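Local coordinates for UV damage endonuclease (Sulfolobus acidocaldarius, PDB 3TC3), which probably cleaves DNA at ultraviolet-induced and other lesions as a manganese-binding TIM-barrel endonuclease that starts excision repair, at residues I118-L128 with S139-L150. Residues are numbered along the deposited sequence; the frame is centred on the assembly and turned at random.
Sequences ISMHPGQYVVL and SIMELKYHADLL
The imidazole of His146 is met by Pro122 over one face and by Met120 at its edge and obliquely. Pro122 CB lies 4.0 Å from the centroid of the His146 ring and 29° off the normal, a CH-pi contact. Met120 CB sits at the ring edge, in plane, beside CD2, and its SD makes a slanted Met-aromatic contact. With CG anti to the carbonyl carbon and a bend at the last torsion (chi3 75°), the thioether brings Met120 CE within 3.4 Å of His146 CD2 and 3.7 Å of Leu149 CD2, while its SD rests on Leu150 CG. Both ring nitrogens are engaged. His146 ND1 donates to Glu142 O one helical turn back (2.8 Å), from above that carbonyl's plane and on the face opposite to the backbone N of His146; NE2 is hydrogen-bonded to Ser81 OG, so the ring's rotation is fixed from two ends. This is the strand-to-helix half of a beta-alpha-beta unit in the TIM barrel, strand 117-120 followed by helix 133-153, which covers its outer side. Residues 118-120 run nearly antiparallel to helix residues 139-150, whereas His121 points away from the helix, its side chain about 6 Å from the bound manganese. Beyond the strand, a type I turn from Gly123 to Val126 carries the chain on toward the start of helix residues 139-150. Val126 straddles two helix residues there, CG1 against Leu143 CG and CG2 at 3.8 Å from Glu142 CG, crossing the glutamate chain at about a right angle; Glu142 OE1 is hydrogen-bonded to Ser88 OG. Leu143 CD2 also reaches Pro122 CG. Ser139 OG accepts a nearly straight bond from Val127 N (2.9 Å, 173°) and is also hydrogen-bonded to Val135 O. Leu128 CD1 packs 4.0 Å from Ile140 CG1.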
ATOM      1  N   ILE A 118      -1.674  -0.895  -8.829  1.00 11.70           N
ATOM      2  CA  ILE A 118      -2.435  -1.068  -7.551  1.00 11.05           C
ATOM      3  C   ILE A 118      -1.514  -1.534  -6.403  1.00 11.49           C
ATOM      4  O   ILE A 118      -0.665  -2.456  -6.564  1.00 11.46           O
ATOM      5  CB  ILE A 118      -3.547  -2.151  -7.755  1.00 12.08           C
ATOM      6  CG1 ILE A 118      -4.660  -1.611  -8.704  1.00 13.22           C
ATOM      7  CG2 ILE A 118      -4.199  -2.557  -6.449  1.00 12.91           C
ATOM      8  CD1 ILE A 118      -5.334  -0.302  -8.226  1.00 14.96           C
ATOM      9  N   SER A 119      -1.705  -0.955  -5.241  1.00 10.83           N
ATOM     10  CA  SER A 119      -1.069  -1.471  -4.043  1.00 10.65           C
ATOM     11  C   SER A 119      -2.156  -1.590  -2.945  1.00 10.81           C
ATOM     12  O   SER A 119      -3.312  -1.121  -3.127  1.00 10.41           O
ATOM     13  CB  SER A 119       0.053  -0.581  -3.541  1.00 11.25           C
ATOM     14  OG  SER A 119      -0.477   0.677  -3.154  1.00 12.51           O
ATOM     15  N   MET A 120      -1.832  -2.347  -1.890  1.00  9.38           N
ATOM     16  CA  MET A 120      -2.655  -2.387  -0.688  1.00  9.81           C
ATOM     17  C   MET A 120      -1.687  -2.408   0.461  1.00  9.69           C
ATOM     18  O   MET A 120      -0.604  -2.981   0.362  1.00 10.23           O
ATOM     19  CB  MET A 120      -3.557  -3.623  -0.590  1.00 10.33           C
ATOM     20  CG  MET A 120      -4.603  -3.692  -1.780  1.00 11.26           C
ATOM     21  SD  MET A 120      -5.756  -5.110  -1.507  1.00 11.74           S
ATOM     22  CE  MET A 120      -6.792  -4.403  -0.199  1.00 11.87           C
ATOM     23  N   HIS A 121      -2.154  -1.905   1.631  1.00 10.11           N
ATOM     24  CA  HIS A 121      -1.307  -1.926   2.870  0.50 11.68           C
ATOM     25  C   HIS A 121      -2.223  -2.381   3.994  1.00 11.86           C
ATOM     26  O   HIS A 121      -3.041  -1.627   4.505  1.00 14.09           O
ATOM     27  CB  HIS A 121      -0.825  -0.482   3.130  0.50 13.69           C
ATOM     28  CG  HIS A 121      -0.027  -0.265   4.420  0.50 16.52           C
ATOM     29  ND1 HIS A 121      -0.588  -0.147   5.623  0.50 20.72           N
ATOM     30  CD2 HIS A 121       1.334   0.006   4.595  0.50 21.36           C
ATOM     31  CE1 HIS A 121       0.361   0.137   6.556  0.50 22.93           C
ATOM     32  NE2 HIS A 121       1.536   0.252   5.924  0.50 21.74           N
ATOM     33  N   PRO A 122      -2.037  -3.586   4.448  1.00 11.69           N
ATOM     34  CA  PRO A 122      -2.876  -4.097   5.553  1.00 13.59           C
ATOM     35  C   PRO A 122      -2.707  -3.358   6.871  1.00 16.34           C
ATOM     36  O   PRO A 122      -3.557  -3.521   7.752  1.00 23.28           O
ATOM     37  CB  PRO A 122      -2.443  -5.583   5.744  1.00 15.27           C
ATOM     38  CG  PRO A 122      -1.560  -5.804   4.751  1.00 16.58           C
ATOM     39  CD  PRO A 122      -1.155  -4.613   3.890  1.00 14.80           C
ATOM     40  N   GLY A 123      -1.576  -2.692   7.061  1.00 17.50           N
ATOM     41  CA  GLY A 123      -1.324  -1.893   8.321  1.00 19.51           C
ATOM     42  C   GLY A 123      -0.862  -2.688   9.531  1.00 22.58           C
ATOM     43  O   GLY A 123      -0.447  -3.822   9.404  1.00 17.76           O
ATOM     44  N   GLN A 124      -0.863  -2.020  10.694  1.00 21.74           N
ATOM     45  CA  GLN A 124      -0.109  -2.414  11.858  1.00 23.17           C
ATOM     46  C   GLN A 124      -0.501  -3.724  12.431  1.00 21.21           C
ATOM     47  O   GLN A 124       0.351  -4.331  13.079  1.00 23.48           O
ATOM     48  CB  GLN A 124      -0.281  -1.291  12.952  1.00 27.07           C
ATOM     49  CG  GLN A 124      -0.328  -1.827  14.383  1.00 37.52           C
ATOM     50  CD  GLN A 124      -0.169  -0.737  15.376  1.00 35.29           C
ATOM     51  OE1 GLN A 124      -1.129  -0.024  15.655  1.00 42.25           O
ATOM     52  NE2 GLN A 124       1.040  -0.566  15.882  1.00 39.37           N
ATOM     53  N   TYR A 125      -1.714  -4.244  12.207  1.00 17.59           N
ATOM     54  CA  TYR A 125      -1.914  -5.544  12.822  1.00 17.97           C
ATOM     55  C   TYR A 125      -1.338  -6.745  12.065  1.00 14.48           C
ATOM     56  O   TYR A 125      -1.303  -7.826  12.674  1.00 15.53           O
ATOM     57  CB  TYR A 125      -3.275  -5.825  13.408  1.00 22.78           C
ATOM     58  CG  TYR A 125      -3.670  -4.705  14.418  1.00 27.65           C
ATOM     59  CD1 TYR A 125      -2.999  -4.537  15.693  1.00 25.37           C
ATOM     60  CD2 TYR A 125      -4.640  -3.757  14.054  1.00 27.60           C
ATOM     61  CE1 TYR A 125      -3.340  -3.507  16.550  1.00 32.64           C
ATOM     62  CE2 TYR A 125      -4.998  -2.738  14.929  1.00 33.63           C
ATOM     63  CZ  TYR A 125      -4.357  -2.598  16.149  1.00 34.30           C
ATOM     64  OH  TYR A 125      -4.794  -1.556  16.959  1.00 39.95           O
ATOM     65  N   VAL A 126      -0.828  -6.525  10.871  1.00 13.52           N
ATOM     66  CA  VAL A 126      -0.023  -7.595  10.268  1.00 12.20           C
ATOM     67  C   VAL A 126       1.411  -7.492  10.819  1.00 11.59           C
ATOM     68  O   VAL A 126       2.146  -6.544  10.531  1.00 13.61           O
ATOM     69  CB  VAL A 126      -0.071  -7.480   8.720  1.00 12.34           C
ATOM     70  CG1 VAL A 126       0.893  -8.491   8.027  1.00 14.53           C
ATOM     71  CG2 VAL A 126      -1.500  -7.755   8.359  1.00 15.54           C
ATOM     72  N   VAL A 127       1.772  -8.553  11.532  1.00 11.24           N
ATOM     73  CA  VAL A 127       3.137  -8.607  12.143  1.00 11.84           C
ATOM     74  C   VAL A 127       3.692  -9.975  11.769  1.00 11.67           C
ATOM     75  O   VAL A 127       3.595 -10.961  12.524  1.00 13.07           O
ATOM     76  CB  VAL A 127       3.085  -8.467  13.697  1.00 12.69           C
ATOM     77  CG1 VAL A 127       4.557  -8.343  14.134  1.00 13.46           C
ATOM     78  CG2 VAL A 127       2.258  -7.215  14.085  1.00 14.43           C
ATOM     79  N   LEU A 128       4.273 -10.031  10.562  1.00 11.33           N
ATOM     80  CA  LEU A 128       4.592 -11.352   9.965  1.00 11.45           C
ATOM     81  C   LEU A 128       5.709 -11.992  10.782  1.00 12.11           C
ATOM     82  O   LEU A 128       5.789 -13.227  10.799  1.00 13.01           O
ATOM     83  CB  LEU A 128       5.001 -11.154   8.479  1.00 11.58           C
ATOM     84  CG  LEU A 128       5.428 -12.525   7.859  1.00 11.43           C
ATOM     85  CD1 LEU A 128       4.236 -13.511   7.765  1.00 13.25           C
ATOM     86  CD2 LEU A 128       5.832 -12.152   6.450  1.00 13.41           C
ATOM     87  N   SER A 139      -2.036 -12.747  11.153  1.00 12.03           N
ATOM     88  CA  SER A 139      -1.429 -11.857  10.151  1.00 11.35           C
ATOM     89  C   SER A 139      -1.481 -12.507   8.749  1.00 11.09           C
ATOM     90  O   SER A 139      -1.772 -11.830   7.767  1.00 11.40           O
ATOM     91  CB  SER A 139       0.045 -11.588  10.510  1.00 11.83           C
ATOM     92  OG  SER A 139       0.049 -10.865  11.756  1.00 11.16           O
ATOM     93  N   ILE A 140      -1.173 -13.821   8.666  1.00 10.19           N
ATOM     94  CA  ILE A 140      -1.252 -14.538   7.379  1.00 11.27           C
ATOM     95  C   ILE A 140      -2.684 -14.581   6.866  1.00 11.70           C
ATOM     96  O   ILE A 140      -2.907 -14.400   5.720  1.00 12.13           O
ATOM     97  CB  ILE A 140      -0.619 -15.918   7.563  1.00 12.51           C
ATOM     98  CG1 ILE A 140       0.885 -15.700   7.743  1.00 13.52           C
ATOM     99  CG2 ILE A 140      -0.880 -16.753   6.237  1.00 14.16           C
ATOM    100  CD1 ILE A 140       1.745 -17.055   8.029  1.00 15.43           C
ATOM    101  N   MET A 141      -3.662 -14.771   7.756  1.00 11.61           N
ATOM    102  CA  MET A 141      -5.096 -14.678   7.377  1.00 12.55           C
ATOM    103  C   MET A 141      -5.415 -13.334   6.740  1.00 11.70           C
ATOM    104  O   MET A 141      -6.142 -13.306   5.695  1.00 12.44           O
ATOM    105  CB  MET A 141      -6.075 -15.018   8.533  1.00 17.08           C
ATOM    106  CG  MET A 141      -5.943 -16.453   8.917  1.00 22.08           C
ATOM    107  SD  MET A 141      -6.284 -17.738   7.612  1.00 40.09           S
ATOM    108  CE  MET A 141      -4.712 -17.989   6.518  1.00 23.17           C
ATOM    109  N   GLU A 142      -4.895 -12.242   7.337  1.00 10.93           N
ATOM    110  CA  GLU A 142      -5.172 -10.920   6.742  1.00 11.06           C
ATOM    111  C   GLU A 142      -4.493 -10.801   5.360  1.00 10.29           C
ATOM    112  O   GLU A 142      -5.068 -10.264   4.414  1.00  9.87           O
ATOM    113  CB  GLU A 142      -4.742  -9.877   7.757  1.00 11.85           C
ATOM    114  CG  GLU A 142      -5.070  -8.442   7.341  1.00 13.51           C
ATOM    115  CD  GLU A 142      -6.529  -8.080   7.125  1.00 17.32           C
ATOM    116  OE1 GLU A 142      -7.476  -8.872   7.331  1.00 21.39           O
ATOM    117  OE2 GLU A 142      -6.724  -6.902   6.791  1.00 24.05           O
ATOM    118  N   LEU A 143      -3.251 -11.286   5.288  1.00 10.02           N
ATOM    119  CA  LEU A 143      -2.535 -11.296   3.978  1.00 10.39           C
ATOM    120  C   LEU A 143      -3.241 -12.148   2.928  1.00 10.30           C
ATOM    121  O   LEU A 143      -3.344 -11.687   1.752  1.00  9.77           O
ATOM    122  CB  LEU A 143      -1.071 -11.777   4.186  1.00 10.32           C
ATOM    123  CG  LEU A 143      -0.205 -10.761   4.902  1.00 10.44           C
ATOM    124  CD1 LEU A 143       1.112 -11.471   5.301  1.00 10.71           C
ATOM    125  CD2 LEU A 143       0.005  -9.458   4.142  1.00 11.06           C
ATOM    126  N   LYS A 144      -3.798 -13.294   3.350  1.00 10.20           N
ATOM    127  CA  LYS A 144      -4.544 -14.159   2.417  1.00 10.99           C
ATOM    128  C   LYS A 144      -5.791 -13.440   1.884  1.00 10.80           C
ATOM    129  O   LYS A 144      -6.070 -13.473   0.685  1.00 11.56           O
ATOM    130  CB  LYS A 144      -4.980 -15.404   3.190  1.00 12.49           C
ATOM    131  CG  LYS A 144      -5.882 -16.220   2.320  1.00 16.89           C
ATOM    132  CD  LYS A 144      -6.337 -17.487   3.037  1.00 18.76           C
ATOM    133  CE  LYS A 144      -7.106 -18.404   2.027  1.00 24.78           C
ATOM    134  NZ  LYS A 144      -8.360 -17.763   1.595  1.00 25.84           N
ATOM    135  N   TYR A 145      -6.495 -12.649   2.737  1.00 10.44           N
ATOM    136  CA  TYR A 145      -7.612 -11.868   2.200  1.00 10.17           C
ATOM    137  C   TYR A 145      -7.170 -10.835   1.154  1.00 10.12           C
ATOM    138  O   TYR A 145      -7.861 -10.651   0.139  1.00 12.18           O
ATOM    139  CB  TYR A 145      -8.341 -11.141   3.401  1.00 10.29           C
ATOM    140  CG  TYR A 145      -8.999  -9.810   3.058  1.00 10.79           C
ATOM    141  CD1 TYR A 145      -9.925  -9.683   2.015  1.00 11.39           C
ATOM    142  CD2 TYR A 145      -8.642  -8.638   3.803  1.00 10.85           C
ATOM    143  CE1 TYR A 145     -10.483  -8.430   1.653  1.00 11.53           C
ATOM    144  CE2 TYR A 145      -9.235  -7.440   3.493  1.00 11.53           C
ATOM    145  CZ  TYR A 145     -10.152  -7.350   2.414  1.00 11.58           C
ATOM    146  OH  TYR A 145     -10.688  -6.157   2.038  1.00 12.76           O
ATOM    147  N   HIS A 146      -6.033 -10.195   1.401  1.00  9.87           N
ATOM    148  CA  HIS A 146      -5.558  -9.223   0.410  1.00 10.21           C
ATOM    149  C   HIS A 146      -5.225  -9.866  -0.925  1.00 10.92           C
ATOM    150  O   HIS A 146      -5.601  -9.341  -1.950  1.00 11.65           O
ATOM    151  CB  HIS A 146      -4.330  -8.465   0.976  1.00 10.18           C
ATOM    152  CG  HIS A 146      -4.714  -7.419   2.036  1.00 10.23           C
ATOM    153  ND1 HIS A 146      -5.211  -7.745   3.291  1.00 11.08           N
ATOM    154  CD2 HIS A 146      -4.767  -6.025   1.933  1.00 11.22           C
ATOM    155  CE1 HIS A 146      -5.518  -6.567   3.948  1.00 11.37           C
ATOM    156  NE2 HIS A 146      -5.228  -5.551   3.133  1.00 12.14           N
ATOM    157  N   ALA A 147      -4.538 -11.030  -0.857  1.00 11.03           N
ATOM    158  CA  ALA A 147      -4.207 -11.770  -2.103  1.00 12.32           C
ATOM    159  C   ALA A 147      -5.506 -12.239  -2.730  1.00 13.44           C
ATOM    160  O   ALA A 147      -5.651 -12.163  -3.975  1.00 14.48           O
ATOM    161  CB  ALA A 147      -3.360 -12.941  -1.739  1.00 12.68           C
ATOM    162  N   ASP A 148      -6.429 -12.743  -1.930  1.00 13.22           N
ATOM    163  CA  ASP A 148      -7.710 -13.190  -2.530  1.00 15.87           C
ATOM    164  C   ASP A 148      -8.416 -12.020  -3.254  1.00 15.51           C
ATOM    165  O   ASP A 148      -9.132 -12.242  -4.261  1.00 15.67           O
ATOM    166  CB  ASP A 148      -8.647 -13.746  -1.436  1.00 17.43           C
ATOM    167  CG  ASP A 148      -8.225 -15.134  -0.929  1.00 19.17           C
ATOM    168  OD1 ASP A 148      -7.349 -15.756  -1.550  1.00 21.53           O
ATOM    169  OD2 ASP A 148      -8.780 -15.528   0.102  1.00 20.35           O
ATOM    170  N   LEU A 149      -8.406 -10.829  -2.615  1.00 12.98           N
ATOM    171  CA  LEU A 149      -9.131  -9.690  -3.228  1.00 13.45           C
ATOM    172  C   LEU A 149      -8.521  -9.367  -4.601  1.00 13.23           C
ATOM    173  O   LEU A 149      -9.235  -9.250  -5.632  1.00 14.81           O
ATOM    174  CB  LEU A 149      -9.137  -8.473  -2.293  1.00 12.89           C
ATOM    175  CG  LEU A 149      -9.870  -7.254  -2.833  1.00 13.31           C
ATOM    176  CD1 LEU A 149     -11.396  -7.593  -2.947  1.00 14.00           C
ATOM    177  CD2 LEU A 149      -9.622  -6.056  -1.981  1.00 13.70           C
ATOM    178  N   LEU A 150      -7.217  -9.245  -4.652  1.00 12.15           N
ATOM    179  CA  LEU A 150      -6.473  -8.975  -5.891  1.00 13.21           C
ATOM    180  C   LEU A 150      -6.690 -10.131  -6.904  1.00 14.17           C
ATOM    181  O   LEU A 150      -6.932  -9.851  -8.118  1.00 15.85           O
ATOM    182  CB  LEU A 150      -5.001  -8.769  -5.547  1.00 12.24           C
ATOM    183  CG  LEU A 150      -4.845  -7.478  -4.640  1.00 11.15           C
ATOM    184  CD1 LEU A 150      -3.369  -7.416  -4.192  1.00 12.09           C
ATOM    185  CD2 LEU A 150      -5.172  -6.205  -5.380  1.00 12.23           C
TER